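Local coordinates for 70 kDa protein (Xanthomonas sp., PDB 4B2N), which cleaves natural rubber (latex) oxidatively and processively as a dioxygenase carrying two covalently bound c-type hemes, at residues A[296-310]-A[493-507]. Sequence-based numbering, arbitrary orientation.
With HEC (heme c), chain D.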
ATOM      1  N   PHE A 296     -11.673   7.552  -3.587  1.00 15.84           N
ATOM      2  CA  PHE A 296     -11.518   8.305  -4.841  1.00 15.35           C
ATOM      3  C   PHE A 296     -10.803   7.555  -5.949  1.00 16.20           C
ATOM      4  O   PHE A 296     -10.653   8.022  -7.104  1.00 16.22           O
ATOM      5  CB  PHE A 296     -10.848   9.677  -4.550  1.00 15.13           C
ATOM      6  CG  PHE A 296     -11.711  10.555  -3.723  1.00 15.22           C
ATOM      7  CD1 PHE A 296     -12.683  11.339  -4.335  1.00 15.94           C
ATOM      8  CD2 PHE A 296     -11.604  10.568  -2.351  1.00 14.73           C
ATOM      9  CE1 PHE A 296     -13.535  12.159  -3.558  1.00 17.55           C
ATOM     10  CE2 PHE A 296     -12.420  11.370  -1.576  1.00 16.85           C
ATOM     11  CZ  PHE A 296     -13.376  12.171  -2.180  1.00 15.92           C
ATOM     12  N   LYS A 297     -10.415   6.347  -5.639  1.00 14.49           N
ATOM     13  CA  LYS A 297      -9.586   5.592  -6.571  1.00 15.10           C
ATOM     14  C   LYS A 297     -10.373   4.484  -7.206  1.00 15.06           C
ATOM     15  O   LYS A 297     -10.799   3.538  -6.527  1.00 14.17           O
ATOM     16  CB  LYS A 297      -8.333   5.086  -5.834  1.00 13.01           C
ATOM     17  CG  LYS A 297      -7.492   6.271  -5.392  1.00 15.14           C
ATOM     18  CD  LYS A 297      -6.349   5.897  -4.429  1.00 16.24           C
ATOM     19  CE  LYS A 297      -5.124   5.446  -5.255  1.00 15.73           C
ATOM     20  NZ  LYS A 297      -3.975   5.130  -4.289  1.00 17.55           N
ATOM     21  N   THR A 298     -10.587   4.588  -8.509  1.00 15.08           N
ATOM     22  CA  THR A 298     -11.248   3.511  -9.282  1.00 15.91           C
ATOM     23  C   THR A 298     -10.481   2.226  -9.330  1.00 14.93           C
ATOM     24  O   THR A 298     -11.119   1.138  -9.477  1.00 16.63           O
ATOM     25  CB  THR A 298     -11.529   3.990 -10.739  1.00 16.53           C
ATOM     26  OG1 THR A 298     -10.255   4.301 -11.346  1.00 16.37           O
ATOM     27  CG2 THR A 298     -12.454   5.251 -10.748  1.00 15.50           C
ATOM     28  N   ARG A 299      -9.154   2.273  -9.079  1.00 15.09           N
ATOM     29  CA  ARG A 299      -8.332   1.061  -9.165  1.00 14.71           C
ATOM     30  C   ARG A 299      -7.576   0.808  -7.864  1.00 15.30           C
ATOM     31  O   ARG A 299      -7.393   1.720  -7.062  1.00 14.30           O
ATOM     32  CB  ARG A 299      -7.255   1.165 -10.282  1.00 15.95           C
ATOM     33  CG  ARG A 299      -7.784   1.673 -11.616  1.00 17.16           C
ATOM     34  CD  ARG A 299      -8.828   0.749 -12.233  1.00 19.21           C
ATOM     35  NE  ARG A 299      -8.246  -0.528 -12.669  1.00 20.23           N
ATOM     36  CZ  ARG A 299      -8.886  -1.547 -13.200  1.00 18.76           C
ATOM     37  NH1 ARG A 299     -10.203  -1.519 -13.372  1.00 17.55           N
ATOM     38  NH2 ARG A 299      -8.178  -2.634 -13.575  1.00 21.59           N
ATOM     39  N   GLN A 300      -7.023  -0.388  -7.794  1.00 15.38           N
ATOM     40  CA  GLN A 300      -6.103  -0.796  -6.720  1.00 15.63           C
ATOM     41  C   GLN A 300      -4.671  -0.831  -7.317  1.00 16.33           C
ATOM     42  O   GLN A 300      -4.485  -1.149  -8.489  1.00 16.27           O
ATOM     43  CB  GLN A 300      -6.476  -2.223  -6.257  1.00 15.77           C
ATOM     44  CG  GLN A 300      -7.952  -2.377  -5.938  1.00 17.89           C
ATOM     45  CD  GLN A 300      -8.236  -2.255  -4.453  1.00 18.68           C
ATOM     46  OE1 GLN A 300      -9.274  -2.696  -3.968  1.00 21.51           O
ATOM     47  NE2 GLN A 300      -7.385  -1.557  -3.765  1.00 17.34           N
ATOM     48  N   PHE A 301      -3.683  -0.588  -6.449  1.00 14.86           N
ATOM     49  CA  PHE A 301      -2.311  -0.832  -6.678  1.00 14.69           C
ATOM     50  C   PHE A 301      -1.712   0.292  -7.486  1.00 16.46           C
ATOM     51  O   PHE A 301      -2.431   1.065  -8.181  1.00 16.34           O
ATOM     52  CB  PHE A 301      -2.080  -2.226  -7.277  1.00 14.95           C
ATOM     53  CG  PHE A 301      -2.289  -3.376  -6.287  1.00 15.68           C
ATOM     54  CD1 PHE A 301      -1.944  -3.272  -4.954  1.00 16.09           C
ATOM     55  CD2 PHE A 301      -2.778  -4.606  -6.745  1.00 17.44           C
ATOM     56  CE1 PHE A 301      -2.099  -4.358  -4.059  1.00 15.74           C
ATOM     57  CE2 PHE A 301      -2.913  -5.705  -5.873  1.00 17.00           C
ATOM     58  CZ  PHE A 301      -2.576  -5.588  -4.509  1.00 15.91           C
ATOM     59  N   TRP A 302      -0.395   0.431  -7.355  1.00 15.79           N
ATOM     60  CA  TRP A 302       0.300   1.550  -8.000  1.00 15.47           C
ATOM     61  C   TRP A 302       0.185   1.562  -9.491  1.00 17.26           C
ATOM     62  O   TRP A 302       0.301   2.626 -10.087  1.00 16.39           O
ATOM     63  CB  TRP A 302       1.798   1.515  -7.642  1.00 13.42           C
ATOM     64  CG  TRP A 302       2.008   2.175  -6.324  1.00 14.50           C
ATOM     65  CD1 TRP A 302       2.385   1.612  -5.095  1.00 14.76           C
ATOM     66  CD2 TRP A 302       1.891   3.597  -6.093  1.00 15.75           C
ATOM     67  NE1 TRP A 302       2.504   2.582  -4.151  1.00 15.15           N
ATOM     68  CE2 TRP A 302       2.246   3.817  -4.702  1.00 14.59           C
ATOM     69  CE3 TRP A 302       1.621   4.722  -6.941  1.00 14.75           C
ATOM     70  CZ2 TRP A 302       2.233   5.084  -4.145  1.00 15.09           C
ATOM     71  CZ3 TRP A 302       1.627   6.003  -6.373  1.00 15.65           C
ATOM     72  CH2 TRP A 302       1.953   6.196  -5.009  1.00 15.52           C
ATOM     73  N   ASP A 303      -0.044   0.398 -10.076  1.00 17.13           N
ATOM     74  CA  ASP A 303      -0.215   0.267 -11.537  1.00 16.50           C
ATOM     75  C   ASP A 303      -1.702   0.333 -11.957  1.00 16.72           C
ATOM     76  O   ASP A 303      -2.012   0.219 -13.152  1.00 15.34           O
ATOM     77  CB  ASP A 303       0.379  -1.072 -12.049  1.00 18.53           C
ATOM     78  CG  ASP A 303      -0.042  -2.282 -11.181  1.00 20.24           C
ATOM     79  OD1 ASP A 303      -0.980  -2.177 -10.363  1.00 18.64           O
ATOM     80  OD2 ASP A 303       0.550  -3.375 -11.353  1.00 20.98           O
ATOM     81  N   GLY A 304      -2.597   0.522 -11.010  1.00 15.12           N
ATOM     82  CA  GLY A 304      -4.019   0.590 -11.359  1.00 15.31           C
ATOM     83  C   GLY A 304      -4.481  -0.739 -11.950  1.00 15.97           C
ATOM     84  O   GLY A 304      -5.391  -0.778 -12.747  1.00 16.24           O
ATOM     85  N   SER A 305      -3.828  -1.820 -11.576  1.00 15.49           N
ATOM     86  CA  SER A 305      -4.078  -3.123 -12.240  1.00 15.52           C
ATOM     87  C   SER A 305      -5.495  -3.735 -12.024  1.00 15.10           C
ATOM     88  O   SER A 305      -5.977  -4.506 -12.888  1.00 16.37           O
ATOM     89  CB  SER A 305      -3.057  -4.110 -11.735  1.00 17.04           C
ATOM     90  OG  SER A 305      -3.111  -4.209 -10.340  1.00 18.22           O
ATOM     91  N   LEU A 306      -6.105  -3.482 -10.875  1.00 13.93           N
ATOM     92  CA  LEU A 306      -7.392  -4.092 -10.527  1.00 13.44           C
ATOM     93  C   LEU A 306      -8.467  -3.133 -10.163  1.00 14.28           C
ATOM     94  O   LEU A 306      -8.180  -2.089  -9.619  1.00 14.71           O
ATOM     95  CB  LEU A 306      -7.204  -5.053  -9.338  1.00 13.66           C
ATOM     96  CG  LEU A 306      -6.164  -6.164  -9.526  1.00 14.83           C
ATOM     97  CD1 LEU A 306      -5.796  -6.809  -8.223  1.00 13.94           C
ATOM     98  CD2 LEU A 306      -6.684  -7.225 -10.494  1.00 14.23           C
ATOM     99  N   SER A 307      -9.737  -3.503 -10.398  1.00 15.10           N
ATOM    100  CA  SER A 307     -10.893  -2.690  -9.963  1.00 15.00           C
ATOM    101  C   SER A 307     -10.935  -2.481  -8.479  1.00 14.83           C
ATOM    102  O   SER A 307     -10.740  -3.441  -7.710  1.00 13.54           O
ATOM    103  CB  SER A 307     -12.201  -3.402 -10.314  1.00 15.25           C
ATOM    104  OG  SER A 307     -13.303  -2.572  -9.928  1.00 18.16           O
ATOM    105  N   SER A 308     -11.231  -1.253  -8.046  1.00 14.33           N
ATOM    106  CA  SER A 308     -11.488  -1.019  -6.632  1.00 14.56           C
ATOM    107  C   SER A 308     -12.728  -1.729  -6.068  1.00 14.66           C
ATOM    108  O   SER A 308     -12.949  -1.683  -4.878  1.00 16.14           O
ATOM    109  CB  SER A 308     -11.595   0.478  -6.319  1.00 15.12           C
ATOM    110  OG  SER A 308     -10.311   1.050  -6.543  1.00 15.62           O
ATOM    111  N   ASP A 309     -13.558  -2.306  -6.931  1.00 15.78           N
ATOM    112  CA  ASP A 309     -14.690  -3.139  -6.443  1.00 15.34           C
ATOM    113  C   ASP A 309     -14.192  -4.456  -5.785  1.00 15.03           C
ATOM    114  O   ASP A 309     -14.924  -5.122  -5.015  1.00 14.30           O
ATOM    115  CB  ASP A 309     -15.656  -3.474  -7.584  1.00 14.72           C
ATOM    116  CG  ASP A 309     -17.061  -3.825  -7.054  1.00 15.27           C
ATOM    117  OD1 ASP A 309     -17.603  -3.098  -6.173  1.00 14.88           O
ATOM    118  OD2 ASP A 309     -17.646  -4.826  -7.517  1.00 15.25           O
ATOM    119  N   ASN A 310     -12.967  -4.828  -6.107  1.00 14.47           N
ATOM    120  CA  ASN A 310     -12.446  -6.120  -5.741  1.00 14.74           C
ATOM    121  C   ASN A 310     -11.822  -6.048  -4.380  1.00 14.70           C
ATOM    122  O   ASN A 310     -11.308  -5.026  -4.006  1.00 15.09           O
ATOM    123  CB  ASN A 310     -11.462  -6.673  -6.797  1.00 14.49           C
ATOM    124  CG  ASN A 310     -10.052  -6.795  -6.261  1.00 13.71           C
ATOM    125  OD1 ASN A 310      -9.676  -7.808  -5.782  1.00 13.59           O
ATOM    126  ND2 ASN A 310      -9.265  -5.720  -6.384  1.00 14.97           N
ATOM    127  N   ASN A 493     -12.258  -9.928 -12.841  1.00 14.41           N
ATOM    128  CA  ASN A 493     -11.286  -9.136 -12.031  1.00 15.44           C
ATOM    129  C   ASN A 493      -9.889  -9.359 -12.540  1.00 15.74           C
ATOM    130  O   ASN A 493      -8.970  -9.844 -11.854  1.00 14.26           O
ATOM    131  CB  ASN A 493     -11.387  -9.427 -10.516  1.00 15.55           C
ATOM    132  CG  ASN A 493     -10.491  -8.514  -9.684  1.00 14.54           C
ATOM    133  OD1 ASN A 493     -10.390  -7.286  -9.942  1.00 14.98           O
ATOM    134  ND2 ASN A 493      -9.750  -9.115  -8.734  1.00 13.70           N
ATOM    135  N   ILE A 494      -9.730  -8.940 -13.776  1.00 15.89           N
ATOM    136  CA  ILE A 494      -8.555  -9.157 -14.593  1.00 16.69           C
ATOM    137  C   ILE A 494      -7.417  -8.290 -14.069  1.00 17.98           C
ATOM    138  O   ILE A 494      -7.622  -7.085 -13.837  1.00 17.77           O
ATOM    139  CB  ILE A 494      -8.864  -8.595 -16.033  1.00 17.99           C
ATOM    140  CG1 ILE A 494      -9.899  -9.467 -16.701  1.00 22.14           C
ATOM    141  CG2 ILE A 494      -7.593  -8.590 -16.872  1.00 21.59           C
ATOM    142  CD1 ILE A 494      -9.528 -10.941 -16.623  1.00 21.27           C
ATOM    143  N   TRP A 495      -6.205  -8.844 -13.977  1.00 15.29           N
ATOM    144  CA  TRP A 495      -5.022  -8.011 -13.717  1.00 17.07           C
ATOM    145  C   TRP A 495      -4.645  -7.315 -15.028  1.00 17.66           C
ATOM    146  O   TRP A 495      -4.131  -7.983 -15.913  1.00 17.82           O
ATOM    147  CB  TRP A 495      -3.861  -8.889 -13.289  1.00 15.91           C
ATOM    148  CG  TRP A 495      -2.735  -8.026 -12.726  1.00 17.16           C
ATOM    149  CD1 TRP A 495      -1.892  -7.117 -13.417  1.00 18.07           C
ATOM    150  CD2 TRP A 495      -2.387  -7.868 -11.309  1.00 17.57           C
ATOM    151  NE1 TRP A 495      -1.071  -6.457 -12.530  1.00 18.05           N
ATOM    152  CE2 TRP A 495      -1.325  -6.847 -11.249  1.00 17.02           C
ATOM    153  CE3 TRP A 495      -2.846  -8.444 -10.105  1.00 16.14           C
ATOM    154  CZ2 TRP A 495      -0.750  -6.473 -10.060  1.00 17.73           C
ATOM    155  CZ3 TRP A 495      -2.269  -8.021  -8.893  1.00 16.12           C
ATOM    156  CH2 TRP A 495      -1.223  -7.088  -8.875  1.00 17.09           C
ATOM    157  N   GLU A 496      -4.914  -6.021 -15.184  1.00 18.96           N
ATOM    158  CA  GLU A 496      -4.607  -5.335 -16.459  1.00 21.02           C
ATOM    159  C   GLU A 496      -3.141  -5.368 -16.840  1.00 21.09           C
ATOM    160  O   GLU A 496      -2.257  -5.330 -15.985  1.00 20.57           O
ATOM    161  CB  GLU A 496      -5.035  -3.859 -16.436  1.00 21.49           C
ATOM    162  CG  GLU A 496      -6.544  -3.730 -16.461  1.00 26.34           C
ATOM    163  CD  GLU A 496      -7.201  -4.222 -17.772  1.00 32.47           C
ATOM    164  OE1 GLU A 496      -6.663  -3.980 -18.870  1.00 39.12           O
ATOM    165  OE2 GLU A 496      -8.321  -4.782 -17.709  1.00 34.01           O
ATOM    166  N   GLU A 497      -2.872  -5.449 -18.126  1.00 19.24           N
ATOM    167  CA  GLU A 497      -1.495  -5.380 -18.540  1.00 22.14           C
ATOM    168  C   GLU A 497      -0.913  -4.007 -18.073  1.00 19.86           C
ATOM    169  O   GLU A 497      -1.530  -2.991 -18.298  1.00 21.84           O
ATOM    170  CB  GLU A 497      -1.437  -5.510 -20.057  1.00 23.39           C
ATOM    171  CG  GLU A 497      -0.020  -5.415 -20.516  1.00 27.36           C
ATOM    172  CD  GLU A 497       0.147  -5.832 -21.938  1.00 30.44           C
ATOM    173  OE1 GLU A 497      -0.883  -6.036 -22.605  1.00 33.18           O
ATOM    174  OE2 GLU A 497       1.325  -6.017 -22.329  1.00 34.71           O
ATOM    175  N   PRO A 498       0.278  -3.993 -17.429  1.00 18.41           N
ATOM    176  CA  PRO A 498       0.727  -2.669 -16.992  1.00 18.66           C
ATOM    177  C   PRO A 498       1.145  -1.720 -18.085  1.00 19.89           C
ATOM    178  O   PRO A 498       1.781  -2.153 -19.027  1.00 18.58           O
ATOM    179  CB  PRO A 498       1.913  -2.949 -16.098  1.00 19.00           C
ATOM    180  CG  PRO A 498       2.308  -4.366 -16.278  1.00 20.20           C
ATOM    181  CD  PRO A 498       1.170  -5.070 -16.989  1.00 19.00           C
ATOM    182  N   THR A 499       0.845  -0.445 -17.893  1.00 18.49           N
ATOM    183  CA  THR A 499       1.243   0.600 -18.840  1.00 19.44           C
ATOM    184  C   THR A 499       1.915   1.796 -18.136  1.00 20.09           C
ATOM    185  O   THR A 499       2.614   2.596 -18.776  1.00 22.09           O
ATOM    186  CB  THR A 499       0.006   1.146 -19.583  1.00 17.93           C
ATOM    187  OG1 THR A 499      -0.912   1.621 -18.615  1.00 18.49           O
ATOM    188  CG2 THR A 499      -0.688   0.035 -20.355  1.00 17.94           C
ATOM    189  N   GLY A 500       1.688   1.935 -16.839  1.00 19.45           N
ATOM    190  CA  GLY A 500       2.274   3.031 -16.084  1.00 20.10           C
ATOM    191  C   GLY A 500       1.827   3.034 -14.639  1.00 20.63           C
ATOM    192  O   GLY A 500       1.573   1.966 -14.032  1.00 18.82           O
ATOM    193  N   TYR A 501       1.747   4.229 -14.064  1.00 18.63           N
ATOM    194  CA  TYR A 501       1.399   4.352 -12.658  1.00 17.25           C
ATOM    195  C   TYR A 501       0.164   5.253 -12.508  1.00 17.42           C
ATOM    196  O   TYR A 501      -0.034   6.229 -13.297  1.00 17.37           O
ATOM    197  CB  TYR A 501       2.603   4.899 -11.856  1.00 17.72           C
ATOM    198  CG  TYR A 501       3.806   4.020 -11.897  1.00 17.48           C
ATOM    199  CD1 TYR A 501       3.780   2.729 -11.364  1.00 18.00           C
ATOM    200  CD2 TYR A 501       5.025   4.517 -12.417  1.00 18.87           C
ATOM    201  CE1 TYR A 501       4.921   1.915 -11.419  1.00 18.17           C
ATOM    202  CE2 TYR A 501       6.163   3.738 -12.461  1.00 18.18           C
ATOM    203  CZ  TYR A 501       6.102   2.427 -11.949  1.00 19.12           C
ATOM    204  OH  TYR A 501       7.233   1.655 -12.002  1.00 17.92           O
ATOM    205  N   ILE A 502      -0.667   4.957 -11.500  1.00 15.53           N
ATOM    206  CA  ILE A 502      -1.815   5.795 -11.164  1.00 15.50           C
ATOM    207  C   ILE A 502      -1.294   7.187 -10.681  1.00 15.30           C
ATOM    208  O   ILE A 502      -0.252   7.252  -9.983  1.00 15.38           O
ATOM    209  CB  ILE A 502      -2.645   5.090 -10.069  1.00 15.76           C
ATOM    210  CG1 ILE A 502      -3.941   5.823  -9.782  1.00 16.73           C
ATOM    211  CG2 ILE A 502      -1.852   5.010  -8.776  1.00 15.53           C
ATOM    212  CD1 ILE A 502      -4.875   5.797 -10.979  1.00 18.39           C
ATOM    213  N   ALA A 503      -1.904   8.291 -11.157  1.00 16.39           N
ATOM    214  CA  ALA A 503      -1.707   9.624 -10.545  1.00 16.08           C
ATOM    215  C   ALA A 503      -2.630   9.656  -9.278  1.00 16.57           C
ATOM    216  O   ALA A 503      -3.874   9.738  -9.362  1.00 17.00           O
ATOM    217  CB  ALA A 503      -1.994  10.758 -11.556  1.00 17.79           C
ATOM    218  N   PRO A 504      -2.051   9.496  -8.082  1.00 16.08           N
ATOM    219  CA  PRO A 504      -3.007   9.261  -6.973  1.00 15.73           C
ATOM    220  C   PRO A 504      -3.707  10.546  -6.498  1.00 15.90           C
ATOM    221  O   PRO A 504      -3.262  11.613  -6.858  1.00 17.04           O
ATOM    222  CB  PRO A 504      -2.115   8.774  -5.826  1.00 15.97           C
ATOM    223  CG  PRO A 504      -0.735   9.272  -6.159  1.00 17.37           C
ATOM    224  CD  PRO A 504      -0.640   9.357  -7.672  1.00 16.19           C
ATOM    225  N   PRO A 505      -4.796  10.426  -5.708  1.00 15.86           N
ATOM    226  CA  PRO A 505      -5.426  11.604  -5.082  1.00 15.99           C
ATOM    227  C   PRO A 505      -4.411  12.395  -4.267  1.00 16.80           C
ATOM    228  O   PRO A 505      -3.511  11.814  -3.525  1.00 15.84           O
ATOM    229  CB  PRO A 505      -6.523  10.973  -4.130  1.00 16.32           C
ATOM    230  CG  PRO A 505      -6.826   9.605  -4.757  1.00 15.85           C
ATOM    231  CD  PRO A 505      -5.443   9.157  -5.243  1.00 15.99           C
ATOM    232  N   LEU A 506      -4.546  13.711  -4.369  1.00 18.32           N
ATOM    233  CA  LEU A 506      -3.746  14.631  -3.546  1.00 17.94           C
ATOM    234  C   LEU A 506      -4.441  15.103  -2.287  1.00 17.56           C
ATOM    235  O   LEU A 506      -3.826  15.780  -1.486  1.00 15.85           O
ATOM    236  CB  LEU A 506      -3.178  15.818  -4.344  1.00 17.33           C
ATOM    237  CG  LEU A 506      -2.466  15.435  -5.648  1.00 17.58           C
ATOM    238  CD1 LEU A 506      -1.924  16.669  -6.336  1.00 18.03           C
ATOM    239  CD2 LEU A 506      -1.263  14.554  -5.327  1.00 16.14           C
ATOM    240  N   TYR A 507      -5.692  14.662  -2.058  1.00 17.40           N
ATOM    241  CA  TYR A 507      -6.313  14.819  -0.764  1.00 18.11           C
ATOM    242  C   TYR A 507      -5.386  14.192   0.258  1.00 16.51           C
ATOM    243  O   TYR A 507      -5.091  13.026   0.170  1.00 18.22           O
ATOM    244  CB  TYR A 507      -7.641  14.055  -0.722  1.00 15.56           C
ATOM    245  CG  TYR A 507      -8.752  14.645  -1.600  1.00 16.67           C
ATOM    246  CD1 TYR A 507      -9.053  16.032  -1.583  1.00 18.14           C
ATOM    247  CD2 TYR A 507      -9.527  13.811  -2.371  1.00 16.71           C
ATOM    248  CE1 TYR A 507     -10.096  16.553  -2.362  1.00 18.01           C
ATOM    249  CE2 TYR A 507     -10.567  14.294  -3.168  1.00 17.56           C
ATOM    250  CZ  TYR A 507     -10.886  15.673  -3.117  1.00 18.34           C
ATOM    251  OH  TYR A 507     -11.951  16.144  -3.879  1.00 16.66           O
TER
HETATM  252 FE   HEC D 701       1.724  14.240 -10.311  1.00 18.49          FE
HETATM  253  CHA HEC D 701       2.806  11.639  -8.309  1.00 16.76           C
HETATM  254  CHB HEC D 701       1.509  16.423  -7.499  1.00 17.69           C
HETATM  255  CHC HEC D 701       1.149  16.948 -12.314  1.00 18.35           C
HETATM  256  CHD HEC D 701       0.869  12.027 -12.766  1.00 17.68           C
HETATM  257  NA  HEC D 701       1.974  14.025  -8.315  1.00 18.57           N
HETATM  258  C1A HEC D 701       2.580  12.916  -7.674  1.00 18.22           C
HETATM  259  C2A HEC D 701       2.809  13.177  -6.254  1.00 17.18           C
HETATM  260  C3A HEC D 701       2.416  14.578  -6.018  1.00 18.27           C
HETATM  261  C4A HEC D 701       1.985  15.077  -7.308  1.00 18.09           C
HETATM  262  CMA HEC D 701       2.453  15.293  -4.686  1.00 16.76           C
HETATM  263  CAA HEC D 701       3.247  12.184  -5.180  1.00 17.16           C
HETATM  264  CBA HEC D 701       1.881  11.493  -4.822  1.00 16.35           C
HETATM  265  CGA HEC D 701       2.112  10.272  -3.918  1.00 16.37           C
HETATM  266  O1A HEC D 701       3.307   9.926  -3.726  1.00 15.45           O
HETATM  267  O2A HEC D 701       1.174   9.627  -3.322  1.00 16.75           O
HETATM  268  NB  HEC D 701       1.402  16.340  -9.924  1.00 19.52           N
HETATM  269  C1B HEC D 701       1.332  17.053  -8.800  1.00 18.30           C
HETATM  270  C2B HEC D 701       1.080  18.489  -8.956  1.00 19.50           C
HETATM  271  C3B HEC D 701       0.996  18.637 -10.421  1.00 18.74           C
HETATM  272  C4B HEC D 701       1.202  17.278 -10.896  1.00 19.13           C
HETATM  273  CMB HEC D 701       0.942  19.511  -7.851  1.00 19.00           C
HETATM  274  CAB HEC D 701       0.797  19.896 -11.239  1.00 19.89           C
HETATM  275  CBB HEC D 701       1.866  20.792 -11.167  1.00 18.72           C
HETATM  276  NC  HEC D 701       1.003  14.458 -12.101  1.00 19.01           N
HETATM  277  C1C HEC D 701       0.968  15.645 -12.886  1.00 19.09           C
HETATM  278  C2C HEC D 701       0.682  15.442 -14.301  1.00 19.58           C
HETATM  279  C3C HEC D 701       0.590  14.009 -14.426  1.00 18.96           C
HETATM  280  C4C HEC D 701       0.886  13.434 -13.083  1.00 19.54           C
HETATM  281  CMC HEC D 701       0.517  16.491 -15.390  1.00 18.53           C
HETATM  282  CAC HEC D 701       0.320  13.291 -15.714  1.00 22.14           C
HETATM  283  CBC HEC D 701       1.007  13.469 -16.859  1.00 21.32           C
HETATM  284  ND  HEC D 701       1.740  12.264 -10.470  1.00 17.43           N
HETATM  285  C1D HEC D 701       1.449  11.502 -11.519  1.00 17.12           C
HETATM  286  C2D HEC D 701       1.656  10.065 -11.404  1.00 17.15           C
HETATM  287  C3D HEC D 701       2.245   9.938 -10.092  1.00 16.67           C
HETATM  288  C4D HEC D 701       2.276  11.322  -9.627  1.00 17.49           C
HETATM  289  CMD HEC D 701       1.363   8.982 -12.411  1.00 16.40           C
HETATM  290  CAD HEC D 701       2.681   8.664  -9.406  1.00 16.40           C
HETATM  291  CBD HEC D 701       4.193   8.576  -9.667  1.00 16.60           C
HETATM  292  CGD HEC D 701       4.825   7.372  -9.012  1.00 15.52           C
HETATM  293  O1D HEC D 701       5.505   6.561  -9.654  1.00 18.01           O
HETATM  294  O2D HEC D 701       4.582   7.246  -7.830  1.00 14.23           O
HETATM  295  O   HOH W   1      -9.399  -4.951 -14.181  1.00 27.88           O
HETATM  296  O   HOH W   2      -0.335   0.119 -15.346  1.00 25.34           O
HETATM  297  O   HOH W   3     -10.435  -5.738 -12.051  1.00 29.02           O
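Two nearly straight backbone hydrogen bonds join 296-310 to 493-507: Ile502 N gives to Trp302 O (2.9 Å) and Glu496 N to a lone pair of Ser305 O (2.9 Å). Beside the second bond, Trp495 turns its indole back against the hairpin, CG anti to the backbone N (chi1 -168°). Ser305 CB sits over one face of its indole, 3.4 Å from the centroid of the five-membered ring. Asp303 OD2 lies at the indole edge, while Asp303 OD1 accepts from Ser305 N, an Asx turn, and from Ser305 OG, both from the same face of the carboxylate; OD2 is salt-bridged to Arg432. The fold here is a β-hairpin, strands 299-300 and 306-307 linked by the type I turn Phe301-Gly304, whose tip lies against strand 500-502, between the two heme c groups. Trp302 CE3 packs on Ile502 CG2 (3.9 Å), and Trp302 N donates to a propionate of the first heme, while its CZ3 comes 3.5 Å from propionate O2D of the second. Pro505 CG presses tightly on Lys297 CG (3.5 Å), leaving Lys297 NZ to bind the same first heme. The edge of Tyr507 points into the Phe296 face, centroids 4.7 Å apart and planes at 55°.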